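PDB 4EIE: cytochrome c6 from Synechococcus sp., which probably carries electrons through a covalently bound heme c, as a cytochrome c6-like protein of photosynthetic electron transport. Local coordinates for residues A[39-44]-A[48-53]; A[16-21]-A[29-34]; A[8-13]-A[74-79]. One frame throughout, in Å; residues are numbered along the deposited sequence.

Contact 1: residues A[39-44]-A[48-53]; sequences NGYTSV and ANLVTQ. With HEC (heme c), chain B.
Ala-48 N donates to Val-44 O at 2.8 Å, a backbone bond of the first turn of helix 44-53. In this all-helical cytochrome c fold, that helix and the loop leading into it wall one part of the heme pocket. The loop begins at Gly-40, where a Schellman motif ends helix 33-39; Tyr-41 is then the centre of an inverse gamma turn, and the OG of Ser-43 caps the new helix at Ala-46 N.

Leu-50 comes next and makes the side-chain contact with Tyr-41, which has two conformers, one of them described here. The leucine CG lies anti to the backbone N (chi1 175°), which sends the branch inward, and CD2 lies between the phenol of Tyr-41 and the porphyrin. CD2 stands 3.6 Å from Tyr-41 OH and, on its other flank, 3.2 Å from heme C2A, a tight fit. The two side chains cross at about a right angle. The tyrosine ring has heme CAA over one face, with its CE2 3.3 Å from O1A of the same propionate.

Val-51 also serves the pocket, its CG2 resting 3.5 Å from heme CMB, while its backbone is hydrogen-bonded to that of Tyr-61. At Thr-52 the helix grips Ala-48 O twice, from opposite faces of the carbonyl plane: Thr-52 N comes in at 2.9 Å and the hydroxyl Thr-52 OG1 at 2.7 Å.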
loop_
_atom_site.group_PDB
_atom_site.type_symbol
_atom_site.label_atom_id
_atom_site.label_comp_id
_atom_site.label_asym_id
_atom_site.label_seq_id
_atom_site.Cartn_x
_atom_site.Cartn_y
_atom_site.Cartn_z
ATOM N N ASN A 39 -0.593 -6.545 11.106
ATOM C CA ASN A 39 0.385 -5.473 11.172
ATOM C C ASN A 39 -0.209 -4.104 11.437
ATOM O O ASN A 39 0.505 -3.137 11.530
ATOM C CB ASN A 39 1.281 -5.542 9.941
ATOM C CG ASN A 39 2.172 -6.719 9.934
ATOM O OD1 ASN A 39 3.194 -6.727 10.640
ATOM N ND2 ASN A 39 1.865 -7.687 9.103
ATOM N N GLY A 40 -1.522 -4.021 11.579
ATOM C CA GLY A 40 -2.170 -2.769 11.934
ATOM C C GLY A 40 -2.367 -1.796 10.819
ATOM O O GLY A 40 -2.677 -0.608 11.069
ATOM N N TYR A 41 -2.236 -2.219 9.561
ATOM C CA TYR A 41 -2.484 -1.339 8.417
ATOM C C TYR A 41 -3.965 -1.379 8.091
ATOM O O TYR A 41 -4.439 -1.917 7.093
ATOM C CB TYR A 41 -1.640 -1.814 7.220
ATOM C CG TYR A 41 -0.179 -1.602 7.459
ATOM C CD1 TYR A 41 0.339 -0.321 7.474
ATOM C CD2 TYR A 41 0.706 -2.643 7.714
ATOM C CE1 TYR A 41 1.673 -0.085 7.711
ATOM C CE2 TYR A 41 2.026 -2.403 8.001
ATOM C CZ TYR A 41 2.499 -1.124 8.024
ATOM O OH TYR A 41 3.815 -0.888 8.311
ATOM N N THR A 42 -4.716 -0.718 8.974
ATOM C CA THR A 42 -6.165 -0.755 9.015
ATOM C C THR A 42 -6.744 0.672 9.043
ATOM O O THR A 42 -7.930 0.858 9.304
ATOM C CB THR A 42 -6.648 -1.556 10.198
ATOM O OG1 THR A 42 -6.132 -0.920 11.374
ATOM C CG2 THR A 42 -6.221 -2.984 10.144
ATOM N N SER A 43 -5.921 1.656 8.674
ATOM C CA SER A 43 -6.319 3.042 8.529
ATOM C C SER A 43 -5.555 3.639 7.375
ATOM O O SER A 43 -4.484 3.188 7.004
ATOM C CB SER A 43 -6.056 3.838 9.792
ATOM O OG SER A 43 -4.647 3.987 9.950
ATOM N N VAL A 44 -6.133 4.706 6.817
ATOM C CA VAL A 44 -5.444 5.434 5.770
ATOM C C VAL A 44 -4.122 5.967 6.340
ATOM O O VAL A 44 -3.100 5.879 5.641
ATOM C CB VAL A 44 -6.305 6.565 5.255
ATOM C CG1 VAL A 44 -5.516 7.426 4.244
ATOM C CG2 VAL A 44 -7.577 6.021 4.596
ATOM N N ALA A 48 -0.478 5.382 4.766
ATOM C CA ALA A 48 0.197 6.547 4.225
ATOM C C ALA A 48 1.539 6.753 4.892
ATOM O O ALA A 48 2.501 7.127 4.235
ATOM C CB ALA A 48 -0.679 7.799 4.389
ATOM N N ASN A 49 1.630 6.505 6.199
ATOM C CA ASN A 49 2.928 6.684 6.873
ATOM C C ASN A 49 3.958 5.750 6.291
ATOM O O ASN A 49 5.114 6.142 6.075
ATOM C CB ASN A 49 2.783 6.459 8.367
ATOM C CG ASN A 49 2.093 7.617 9.082
ATOM O OD1 ASN A 49 2.001 8.698 8.556
ATOM N ND2 ASN A 49 1.646 7.352 10.300
ATOM N N LEU A 50 3.602 4.494 6.053
ATOM C CA LEU A 50 4.516 3.515 5.463
ATOM C C LEU A 50 4.884 3.921 4.047
ATOM O O LEU A 50 6.045 3.870 3.660
ATOM C CB LEU A 50 3.920 2.156 5.477
ATOM C CG LEU A 50 4.736 1.067 4.770
ATOM C CD1 LEU A 50 6.148 0.928 5.290
ATOM C CD2 LEU A 50 4.022 -0.232 4.777
ATOM N N VAL A 51 3.900 4.284 3.229
ATOM C CA VAL A 51 4.209 4.652 1.850
ATOM C C VAL A 51 5.149 5.818 1.833
ATOM O O VAL A 51 6.065 5.889 1.016
ATOM C CB VAL A 51 2.894 4.955 1.110
ATOM C CG1 VAL A 51 3.168 5.559 -0.234
ATOM C CG2 VAL A 51 2.085 3.643 0.916
ATOM N N THR A 52 4.933 6.811 2.702
ATOM C CA THR A 52 5.744 8.014 2.708
ATOM C C THR A 52 7.205 7.685 3.079
ATOM O O THR A 52 8.142 8.153 2.427
ATOM C CB THR A 52 5.147 9.035 3.666
ATOM O OG1 THR A 52 3.810 9.310 3.287
ATOM C CG2 THR A 52 5.913 10.328 3.635
ATOM N N GLN A 53 7.372 6.931 4.172
ATOM C CA GLN A 53 8.680 6.724 4.750
ATOM C C GLN A 53 9.455 5.523 4.220
ATOM O O GLN A 53 10.674 5.480 4.348
ATOM C CB GLN A 53 8.610 6.686 6.239
ATOM C CG GLN A 53 9.943 6.595 6.892
ATOM C CD GLN A 53 9.906 6.756 8.352
ATOM O OE1 GLN A 53 8.843 6.881 8.933
ATOM N NE2 GLN A 53 11.058 6.750 8.944
HETATM FE FE HEC B . 5.014 -2.159 -0.383
HETATM C CHA HEC B . 5.024 -3.676 2.633
HETATM C CHB HEC B . 2.059 -0.640 0.377
HETATM C CHC HEC B . 5.191 -0.345 -3.257
HETATM C CHD HEC B . 7.719 -3.950 -1.305
HETATM N NA HEC B . 3.776 -2.219 1.157
HETATM C C1A HEC B . 3.917 -2.943 2.318
HETATM C C2A HEC B . 2.788 -2.758 3.176
HETATM C C3A HEC B . 1.952 -1.885 2.546
HETATM C C4A HEC B . 2.582 -1.536 1.306
HETATM C CMA HEC B . 0.643 -1.325 3.029
HETATM C CAA HEC B . 2.575 -3.444 4.504
HETATM C CBA HEC B . 1.998 -4.841 4.299
HETATM C CGA HEC B . 1.899 -5.675 5.542
HETATM O O1A HEC B . 2.477 -5.355 6.582
HETATM O O2A HEC B . 1.251 -6.786 5.501
HETATM N NB HEC B . 3.893 -0.755 -1.251
HETATM C C1B HEC B . 2.705 -0.270 -0.798
HETATM C C2B HEC B . 2.184 0.741 -1.700
HETATM C C3B HEC B . 3.109 0.891 -2.663
HETATM C C4B HEC B . 4.158 -0.077 -2.390
HETATM C CMB HEC B . 0.868 1.414 -1.563
HETATM C CAB HEC B . 3.134 1.823 -3.880
HETATM C CBB HEC B . 3.169 3.261 -3.529
HETATM N NC HEC B . 6.239 -2.161 -1.955
HETATM C C1C HEC B . 6.094 -1.415 -3.081
HETATM C C2C HEC B . 6.995 -1.867 -4.102
HETATM C C3C HEC B . 7.687 -2.885 -3.580
HETATM C C4C HEC B . 7.232 -3.060 -2.214
HETATM C CMC HEC B . 6.975 -1.341 -5.529
HETATM C CAC HEC B . 8.728 -3.785 -4.237
HETATM C CBC HEC B . 9.871 -3.071 -4.790
HETATM N ND HEC B . 6.157 -3.523 0.490
HETATM C C1D HEC B . 7.305 -4.112 0.000
HETATM C C2D HEC B . 7.994 -4.851 0.975
HETATM C C3D HEC B . 7.256 -4.718 2.143
HETATM C C4D HEC B . 6.113 -3.943 1.810
HETATM C CMD HEC B . 9.292 -5.581 0.801
HETATM C CAD HEC B . 7.614 -5.249 3.503
HETATM C CBD HEC B . 8.275 -4.154 4.334
HETATM C CGD HEC B . 8.746 -4.755 5.636
HETATM O O1D HEC B . 9.894 -5.173 5.763
HETATM O O2D HEC B . 7.955 -4.941 6.533
#

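Contact 2: residues A[16-21]-A[29-34]; sequences GCHLNG and KNLKKR. With HEC (heme c), chain B.
With CG of both His-18 (chi1 -62°) and Leu-31 (chi1 -46°) anti to the carbonyl carbon, the imidazole and the leucine branches swing toward each other and meet at about a right angle. Leu-31 CD2 sits over one face of the ring, 4.0 Å from the centroid of the His-18 ring, a CH-pi contact displaced toward the rim; the other methyl, CD1, rests 3.6 Å from His-18 CB. CD2 also leans on the porphyrin, 3.4 Å from heme C3A, and so fills the angle between ligand ring and macrocycle. On the opposite face of the imidazole lies Cys-17 CB.

His-18 NE2 binds the heme iron at 2.0 Å, with Met-58 SD as the other axial ligand, and ND1 is hydrogen-bonded to Gly-22 O, which should fix the rotation of the ring. This is the CXXCH signature of c-type cytochromes, here Cys-14 to His-18: Cys-17 SG is joined to heme CAC by a thioether bond of 1.8 Å.

Past the histidine the chain turns back at Gly-21, whose O accepts from Leu-31 N at 2.8 Å (152°), the donor tilted out of the carbonyl plane. Gly-21 has positive phi and packs closely against Lys-32, its O lying beside Lys-32 CG. Asn-30 OD1 takes Lys-32 N at 2.9 Å from above its amide plane, an Asx turn just ahead of helix 33-39. The backbone oxygen of the same asparagine, Asn-30 O, lies 2.6 Å from heme O2A, close enough that the propionate probably holds a proton there. Lys-29 NZ finds its partner in Asn-39 OD1.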
loop_
_atom_site.group_PDB
_atom_site.type_symbol
_atom_site.label_atom_id
_atom_site.label_comp_id
_atom_site.label_asym_id
_atom_site.label_seq_id
_atom_site.Cartn_x
_atom_site.Cartn_y
_atom_site.Cartn_z
ATOM N N GLY A 16 4.192 -3.588 -9.177
ATOM C CA GLY A 16 5.347 -4.385 -9.463
ATOM C C GLY A 16 5.617 -5.406 -8.375
ATOM O O GLY A 16 6.083 -6.508 -8.654
ATOM N N CYS A 17 5.337 -5.049 -7.112
ATOM C CA CYS A 17 5.553 -5.955 -6.004
ATOM C C CYS A 17 4.279 -6.467 -5.375
ATOM O O CYS A 17 4.317 -7.504 -4.704
ATOM C CB CYS A 17 6.357 -5.253 -4.919
ATOM S SG CYS A 17 7.963 -4.761 -5.608
ATOM N N HIS A 18 3.179 -5.743 -5.549
ATOM C CA HIS A 18 1.961 -5.986 -4.809
ATOM C C HIS A 18 0.753 -6.240 -5.737
ATOM O O HIS A 18 -0.389 -5.993 -5.346
ATOM C CB HIS A 18 1.594 -4.844 -3.875
ATOM C CG HIS A 18 2.604 -4.559 -2.797
ATOM N ND1 HIS A 18 2.921 -5.419 -1.779
ATOM C CD2 HIS A 18 3.271 -3.412 -2.520
ATOM C CE1 HIS A 18 3.734 -4.790 -0.916
ATOM N NE2 HIS A 18 3.960 -3.567 -1.320
ATOM N N LEU A 19 0.990 -6.749 -6.952
ATOM C CA LEU A 19 -0.122 -7.041 -7.848
ATOM C C LEU A 19 -1.153 -7.894 -7.101
ATOM O O LEU A 19 -0.798 -8.875 -6.421
ATOM C CB LEU A 19 0.397 -7.783 -9.060
ATOM C CG LEU A 19 -0.602 -7.894 -10.208
ATOM C CD1 LEU A 19 -0.829 -6.540 -10.868
ATOM C CD2 LEU A 19 -0.113 -8.943 -11.228
ATOM N N ASN A 20 -2.436 -7.530 -7.250
ATOM C CA ASN A 20 -3.518 -8.287 -6.627
ATOM C C ASN A 20 -3.401 -8.413 -5.136
ATOM O O ASN A 20 -3.959 -9.315 -4.516
ATOM C CB ASN A 20 -3.717 -9.651 -7.295
ATOM C CG ASN A 20 -4.038 -9.525 -8.745
ATOM O OD1 ASN A 20 -4.875 -8.695 -9.155
ATOM N ND2 ASN A 20 -3.406 -10.362 -9.565
ATOM N N GLY A 21 -2.727 -7.456 -4.525
ATOM C CA GLY A 21 -2.571 -7.486 -3.072
ATOM C C GLY A 21 -1.524 -8.378 -2.527
ATOM O O GLY A 21 -1.449 -8.558 -1.321
ATOM N N LYS A 29 4.259 -10.180 4.201
ATOM C CA LYS A 29 3.837 -8.822 4.373
ATOM C C LYS A 29 3.047 -8.369 3.158
ATOM O O LYS A 29 3.347 -7.367 2.561
ATOM C CB LYS A 29 4.998 -7.903 4.634
ATOM C CG LYS A 29 5.800 -8.219 5.881
ATOM C CD LYS A 29 5.129 -7.909 7.119
ATOM C CE LYS A 29 5.952 -8.213 8.377
ATOM N NZ LYS A 29 5.722 -7.141 9.322
ATOM N N ASN A 30 1.932 -9.083 2.872
ATOM C CA ASN A 30 1.125 -8.665 1.723
ATOM C C ASN A 30 0.005 -7.694 2.120
ATOM O O ASN A 30 -0.056 -7.187 3.243
ATOM C CB ASN A 30 0.662 -9.889 0.908
ATOM C CG ASN A 30 -0.444 -10.687 1.527
ATOM O OD1 ASN A 30 -1.215 -10.204 2.360
ATOM N ND2 ASN A 30 -0.597 -11.904 1.021
ATOM N N LEU A 31 -0.811 -7.333 1.138
ATOM C CA LEU A 31 -1.827 -6.314 1.302
ATOM C C LEU A 31 -3.209 -6.905 1.486
ATOM O O LEU A 31 -4.199 -6.189 1.406
ATOM C CB LEU A 31 -1.829 -5.317 0.130
ATOM C CG LEU A 31 -0.475 -4.782 -0.304
ATOM C CD1 LEU A 31 -0.699 -3.670 -1.323
ATOM C CD2 LEU A 31 0.355 -4.338 0.828
ATOM N N LYS A 32 -3.283 -8.196 1.764
ATOM C CA LYS A 32 -4.542 -8.851 2.019
ATOM C C LYS A 32 -4.924 -8.739 3.470
ATOM O O LYS A 32 -4.156 -8.276 4.300
ATOM C CB LYS A 32 -4.549 -10.265 1.510
ATOM C CG LYS A 32 -4.329 -10.277 -0.009
ATOM C CD LYS A 32 -4.424 -11.677 -0.589
ATOM C CE LYS A 32 -4.045 -11.717 -2.005
ATOM N NZ LYS A 32 -4.425 -13.064 -2.535
ATOM N N LYS A 33 -6.151 -9.142 3.768
ATOM C CA LYS A 33 -6.752 -8.798 5.034
ATOM C C LYS A 33 -5.947 -9.296 6.208
ATOM O O LYS A 33 -5.725 -8.531 7.145
ATOM C CB LYS A 33 -8.155 -9.339 5.129
ATOM C CG LYS A 33 -8.951 -8.921 6.293
ATOM C CD LYS A 33 -10.375 -9.436 6.233
ATOM N N ARG A 34 -5.510 -10.546 6.184
ATOM C CA ARG A 34 -4.840 -11.128 7.334
ATOM C C ARG A 34 -3.589 -10.358 7.717
ATOM O O ARG A 34 -3.412 -9.939 8.854
ATOM C CB ARG A 34 -4.509 -12.583 7.074
ATOM C CG ARG A 34 -3.878 -13.267 8.263
ATOM C CD ARG A 34 -3.213 -14.571 7.913
ATOM N NE ARG A 34 -2.025 -14.408 7.086
ATOM C CZ ARG A 34 -0.817 -14.105 7.534
ATOM N NH1 ARG A 34 -0.603 -13.985 8.827
ATOM N NH2 ARG A 34 0.175 -13.979 6.697
HETATM FE FE HEC B . 5.014 -2.159 -0.383
HETATM C CHA HEC B . 5.024 -3.676 2.633
HETATM C CHB HEC B . 2.059 -0.640 0.377
HETATM C CHC HEC B . 5.191 -0.345 -3.257
HETATM C CHD HEC B . 7.719 -3.950 -1.305
HETATM N NA HEC B . 3.776 -2.219 1.157
HETATM C C1A HEC B . 3.917 -2.943 2.318
HETATM C C2A HEC B . 2.788 -2.758 3.176
HETATM C C3A HEC B . 1.952 -1.885 2.546
HETATM C C4A HEC B . 2.582 -1.536 1.306
HETATM C CMA HEC B . 0.643 -1.325 3.029
HETATM C CAA HEC B . 2.575 -3.444 4.504
HETATM C CBA HEC B . 1.998 -4.841 4.299
HETATM C CGA HEC B . 1.899 -5.675 5.542
HETATM O O1A HEC B . 2.477 -5.355 6.582
HETATM O O2A HEC B . 1.251 -6.786 5.501
HETATM N NB HEC B . 3.893 -0.755 -1.251
HETATM C C1B HEC B . 2.705 -0.270 -0.798
HETATM C C2B HEC B . 2.184 0.741 -1.700
HETATM C C3B HEC B . 3.109 0.891 -2.663
HETATM C C4B HEC B . 4.158 -0.077 -2.390
HETATM C CMB HEC B . 0.868 1.414 -1.563
HETATM C CAB HEC B . 3.134 1.823 -3.880
HETATM C CBB HEC B . 3.169 3.261 -3.529
HETATM N NC HEC B . 6.239 -2.161 -1.955
HETATM C C1C HEC B . 6.094 -1.415 -3.081
HETATM C C2C HEC B . 6.995 -1.867 -4.102
HETATM C C3C HEC B . 7.687 -2.885 -3.580
HETATM C C4C HEC B . 7.232 -3.060 -2.214
HETATM C CMC HEC B . 6.975 -1.341 -5.529
HETATM C CAC HEC B . 8.728 -3.785 -4.237
HETATM C CBC HEC B . 9.871 -3.071 -4.790
HETATM N ND HEC B . 6.157 -3.523 0.490
HETATM C C1D HEC B . 7.305 -4.112 0.000
HETATM C C2D HEC B . 7.994 -4.851 0.975
HETATM C C3D HEC B . 7.256 -4.718 2.143
HETATM C C4D HEC B . 6.113 -3.943 1.810
HETATM C CMD HEC B . 9.292 -5.581 0.801
HETATM C CAD HEC B . 7.614 -5.249 3.503
HETATM C CBD HEC B . 8.275 -4.154 4.334
HETATM C CGD HEC B . 8.746 -4.755 5.636
HETATM O O1D HEC B . 9.894 -5.173 5.763
HETATM O O2D HEC B . 7.955 -4.941 6.533
#

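Contact 3: residues A[8-13]-A[74-79]; sequences QIFEAH and SQYVLQ. With NA (sodium ion), chain H; HEC (heme c), chain B.
A sodium ion is coordinated by Gln-8 OE1 and Glu-11 OE1, one turn apart on helix 5-13, each at 2.4 Å; a water 2.5 Å from the ion joins them, donating a hydrogen bond to Gln-8 O. Phe-10, on the same helix, is the residue that meets helix 67-82. The meeting of the N- and C-terminal helices beside the heme is a hallmark of the cytochrome c fold.

Phe-10 points inward, CG anti to the backbone N (chi1 -171°), and crosses both partners at about a right angle. Its CG lies 3.7 Å from Tyr-76 CE2; the two rings sit obliquely, centroids 5.5 Å apart and planes at 54°. Further along the ring, Phe-10 CD1 touches Val-77 CG2 at 3.7 Å, and that valine methyl reaches on to heme CMB at 3.9 Å. Trp-85 and Leu-31 also pack on the phenylalanine. An alanine at Phe-10 is likely to open a gap between the helices, leaving the Tyr-76 ring and Val-77 CG2 without the ring they pack on. No hydrogen bond crosses between the two segments, so here the helices are held by apolar fit and by burial of Phe-10 and Val-77.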
loop_
_atom_site.group_PDB
_atom_site.type_symbol
_atom_site.label_atom_id
_atom_site.label_comp_id
_atom_site.label_asym_id
_atom_site.label_seq_id
_atom_site.Cartn_x
_atom_site.Cartn_y
_atom_site.Cartn_z
ATOM N N GLN A 8 -5.038 3.883 -10.176
ATOM C CA GLN A 8 -4.058 4.217 -11.182
ATOM C C GLN A 8 -2.646 4.377 -10.587
ATOM O O GLN A 8 -1.659 3.894 -11.137
ATOM C CB GLN A 8 -4.470 5.489 -11.922
ATOM C CG GLN A 8 -5.726 5.353 -12.747
ATOM C CD GLN A 8 -5.590 4.337 -13.846
ATOM O OE1 GLN A 8 -4.600 4.323 -14.583
ATOM N NE2 GLN A 8 -6.559 3.442 -13.936
ATOM N N ILE A 9 -2.578 5.055 -9.441
ATOM C CA ILE A 9 -1.307 5.228 -8.781
ATOM C C ILE A 9 -0.747 3.868 -8.383
ATOM O O ILE A 9 0.431 3.573 -8.535
ATOM C CB ILE A 9 -1.484 6.142 -7.542
ATOM C CG1 ILE A 9 -1.845 7.557 -7.950
ATOM C CG2 ILE A 9 -0.202 6.150 -6.675
ATOM C CD1 ILE A 9 -2.534 8.331 -6.855
ATOM N N PHE A 10 -1.628 3.012 -7.844
ATOM C CA PHE A 10 -1.233 1.680 -7.436
ATOM C C PHE A 10 -0.662 0.906 -8.620
ATOM O O PHE A 10 0.394 0.287 -8.525
ATOM C CB PHE A 10 -2.422 0.919 -6.811
ATOM C CG PHE A 10 -2.004 -0.384 -6.189
ATOM C CD1 PHE A 10 -1.579 -0.407 -4.845
ATOM C CD2 PHE A 10 -2.001 -1.546 -6.891
ATOM C CE1 PHE A 10 -1.164 -1.604 -4.272
ATOM C CE2 PHE A 10 -1.603 -2.735 -6.296
ATOM C CZ PHE A 10 -1.188 -2.746 -5.025
ATOM N N GLU A 11 -1.353 0.941 -9.752
ATOM C CA GLU A 11 -0.891 0.255 -10.955
ATOM C C GLU A 11 0.452 0.736 -11.417
ATOM O O GLU A 11 1.265 -0.078 -11.863
ATOM C CB GLU A 11 -1.891 0.462 -12.075
ATOM C CG GLU A 11 -3.203 -0.253 -11.803
ATOM C CD GLU A 11 -4.359 0.250 -12.635
ATOM O OE1 GLU A 11 -4.249 1.225 -13.410
ATOM O OE2 GLU A 11 -5.437 -0.371 -12.507
ATOM N N ALA A 12 0.705 2.041 -11.272
ATOM C CA ALA A 12 1.914 2.628 -11.780
ATOM C C ALA A 12 3.096 2.514 -10.837
ATOM O O ALA A 12 4.230 2.528 -11.311
ATOM C CB ALA A 12 1.696 4.098 -12.109
ATOM N N HIS A 13 2.864 2.391 -9.521
ATOM C CA HIS A 13 3.942 2.512 -8.568
ATOM C C HIS A 13 4.027 1.368 -7.570
ATOM O O HIS A 13 5.039 1.268 -6.896
ATOM C CB HIS A 13 3.816 3.787 -7.754
ATOM C CG HIS A 13 3.964 4.982 -8.595
ATOM N ND1 HIS A 13 5.202 5.441 -8.984
ATOM C CD2 HIS A 13 3.044 5.745 -9.209
ATOM C CE1 HIS A 13 5.041 6.473 -9.796
ATOM N NE2 HIS A 13 3.742 6.684 -9.932
ATOM N N SER A 74 -3.335 5.160 -0.595
ATOM C CA SER A 74 -3.521 4.573 0.701
ATOM C C SER A 74 -4.970 4.192 0.936
ATOM O O SER A 74 -5.257 3.134 1.483
ATOM C CB SER A 74 -2.995 5.492 1.803
ATOM O OG SER A 74 -1.579 5.646 1.700
ATOM N N GLN A 75 -5.886 5.064 0.536
ATOM C CA GLN A 75 -7.305 4.744 0.600
ATOM C C GLN A 75 -7.614 3.544 -0.278
ATOM O O GLN A 75 -8.357 2.630 0.131
ATOM C CB GLN A 75 -8.133 5.940 0.177
ATOM C CG GLN A 75 -9.631 5.657 0.053
ATOM C CD GLN A 75 -10.254 5.222 1.364
ATOM O OE1 GLN A 75 -10.095 5.879 2.389
ATOM N NE2 GLN A 75 -11.045 4.145 1.308
ATOM N N TYR A 76 -7.070 3.489 -1.489
ATOM C CA TYR A 76 -7.313 2.331 -2.367
ATOM C C TYR A 76 -6.859 1.045 -1.697
ATOM O O TYR A 76 -7.579 0.051 -1.657
ATOM C CB TYR A 76 -6.592 2.557 -3.692
ATOM C CG TYR A 76 -6.653 1.367 -4.596
ATOM C CD1 TYR A 76 -7.854 1.056 -5.274
ATOM C CD2 TYR A 76 -5.552 0.581 -4.837
ATOM C CE1 TYR A 76 -7.931 -0.035 -6.132
ATOM C CE2 TYR A 76 -5.644 -0.561 -5.684
ATOM C CZ TYR A 76 -6.827 -0.795 -6.324
ATOM O OH TYR A 76 -6.922 -1.871 -7.176
ATOM N N VAL A 77 -5.641 1.048 -1.155
ATOM C CA VAL A 77 -5.134 -0.124 -0.491
ATOM C C VAL A 77 -5.963 -0.515 0.706
ATOM O O VAL A 77 -6.230 -1.700 0.939
ATOM C CB VAL A 77 -3.654 0.067 -0.121
ATOM C CG1 VAL A 77 -3.137 -1.030 0.809
ATOM C CG2 VAL A 77 -2.818 0.096 -1.377
ATOM N N LEU A 78 -6.386 0.474 1.481
ATOM C CA LEU A 78 -7.243 0.176 2.641
ATOM C C LEU A 78 -8.511 -0.535 2.206
ATOM O O LEU A 78 -8.883 -1.593 2.729
ATOM C CB LEU A 78 -7.577 1.445 3.418
ATOM C CG LEU A 78 -8.456 1.184 4.659
ATOM C CD1 LEU A 78 -7.749 0.337 5.660
ATOM C CD2 LEU A 78 -8.820 2.532 5.314
ATOM N N GLN A 79 -9.202 0.032 1.227
ATOM C CA GLN A 79 -10.461 -0.533 0.795
ATOM C C GLN A 79 -10.277 -1.923 0.221
ATOM O O GLN A 79 -11.040 -2.842 0.534
ATOM C CB GLN A 79 -11.329 0.450 0.032
ATOM C CG GLN A 79 -10.786 0.810 -1.277
ATOM C CD GLN A 79 -11.488 2.014 -1.892
ATOM O OE1 GLN A 79 -11.796 2.995 -1.191
ATOM N NE2 GLN A 79 -11.777 1.936 -3.202
HETATM NA NA NA H . -3.294 2.455 -15.234
HETATM FE FE HEC B . 5.014 -2.159 -0.383
HETATM C CHA HEC B . 5.024 -3.676 2.633
HETATM C CHB HEC B . 2.059 -0.640 0.377
HETATM C CHC HEC B . 5.191 -0.345 -3.257
HETATM C CHD HEC B . 7.719 -3.950 -1.305
HETATM N NA HEC B . 3.776 -2.219 1.157
HETATM C C1A HEC B . 3.917 -2.943 2.318
HETATM C C2A HEC B . 2.788 -2.758 3.176
HETATM C C3A HEC B . 1.952 -1.885 2.546
HETATM C C4A HEC B . 2.582 -1.536 1.306
HETATM C CMA HEC B . 0.643 -1.325 3.029
HETATM C CAA HEC B . 2.575 -3.444 4.504
HETATM C CBA HEC B . 1.998 -4.841 4.299
HETATM C CGA HEC B . 1.899 -5.675 5.542
HETATM O O1A HEC B . 2.477 -5.355 6.582
HETATM O O2A HEC B . 1.251 -6.786 5.501
HETATM N NB HEC B . 3.893 -0.755 -1.251
HETATM C C1B HEC B . 2.705 -0.270 -0.798
HETATM C C2B HEC B . 2.184 0.741 -1.700
HETATM C C3B HEC B . 3.109 0.891 -2.663
HETATM C C4B HEC B . 4.158 -0.077 -2.390
HETATM C CMB HEC B . 0.868 1.414 -1.563
HETATM C CAB HEC B . 3.134 1.823 -3.880
HETATM C CBB HEC B . 3.169 3.261 -3.529
HETATM N NC HEC B . 6.239 -2.161 -1.955
HETATM C C1C HEC B . 6.094 -1.415 -3.081
HETATM C C2C HEC B . 6.995 -1.867 -4.102
HETATM C C3C HEC B . 7.687 -2.885 -3.580
HETATM C C4C HEC B . 7.232 -3.060 -2.214
HETATM C CMC HEC B . 6.975 -1.341 -5.529
HETATM C CAC HEC B . 8.728 -3.785 -4.237
HETATM C CBC HEC B . 9.871 -3.071 -4.790
HETATM N ND HEC B . 6.157 -3.523 0.490
HETATM C C1D HEC B . 7.305 -4.112 0.000
HETATM C C2D HEC B . 7.994 -4.851 0.975
HETATM C C3D HEC B . 7.256 -4.718 2.143
HETATM C C4D HEC B . 6.113 -3.943 1.810
HETATM C CMD HEC B . 9.292 -5.581 0.801
HETATM C CAD HEC B . 7.614 -5.249 3.503
HETATM C CBD HEC B . 8.275 -4.154 4.334
HETATM C CGD HEC B . 8.746 -4.755 5.636
HETATM O O1D HEC B . 9.894 -5.173 5.763
HETATM O O2D HEC B . 7.955 -4.941 6.533
HETATM O O HOH W 1 -1.496 3.644 -13.922
#

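From the N terminus, helix 5-13 supplies the first half of contact 3, which stays open until helix 67-82 and so closes a loop of some sixty residues. The other two contacts nest inside it, one after the other. Contact 2 closes first, bringing the loop before helix 33-39 back to the heme-binding histidine; contact 1 follows, joining the loop after that helix to helix 44-53. None cross. Contacts 1 and 2 meet through Asn-39 and Lys-29, contacts 2 and 3 through Leu-31 and Phe-10, and contacts 1 and 3 where Ala-48 packs on Ser-74. All three touch the heme, so the one cofactor is shared by the outer loop and the two inside it.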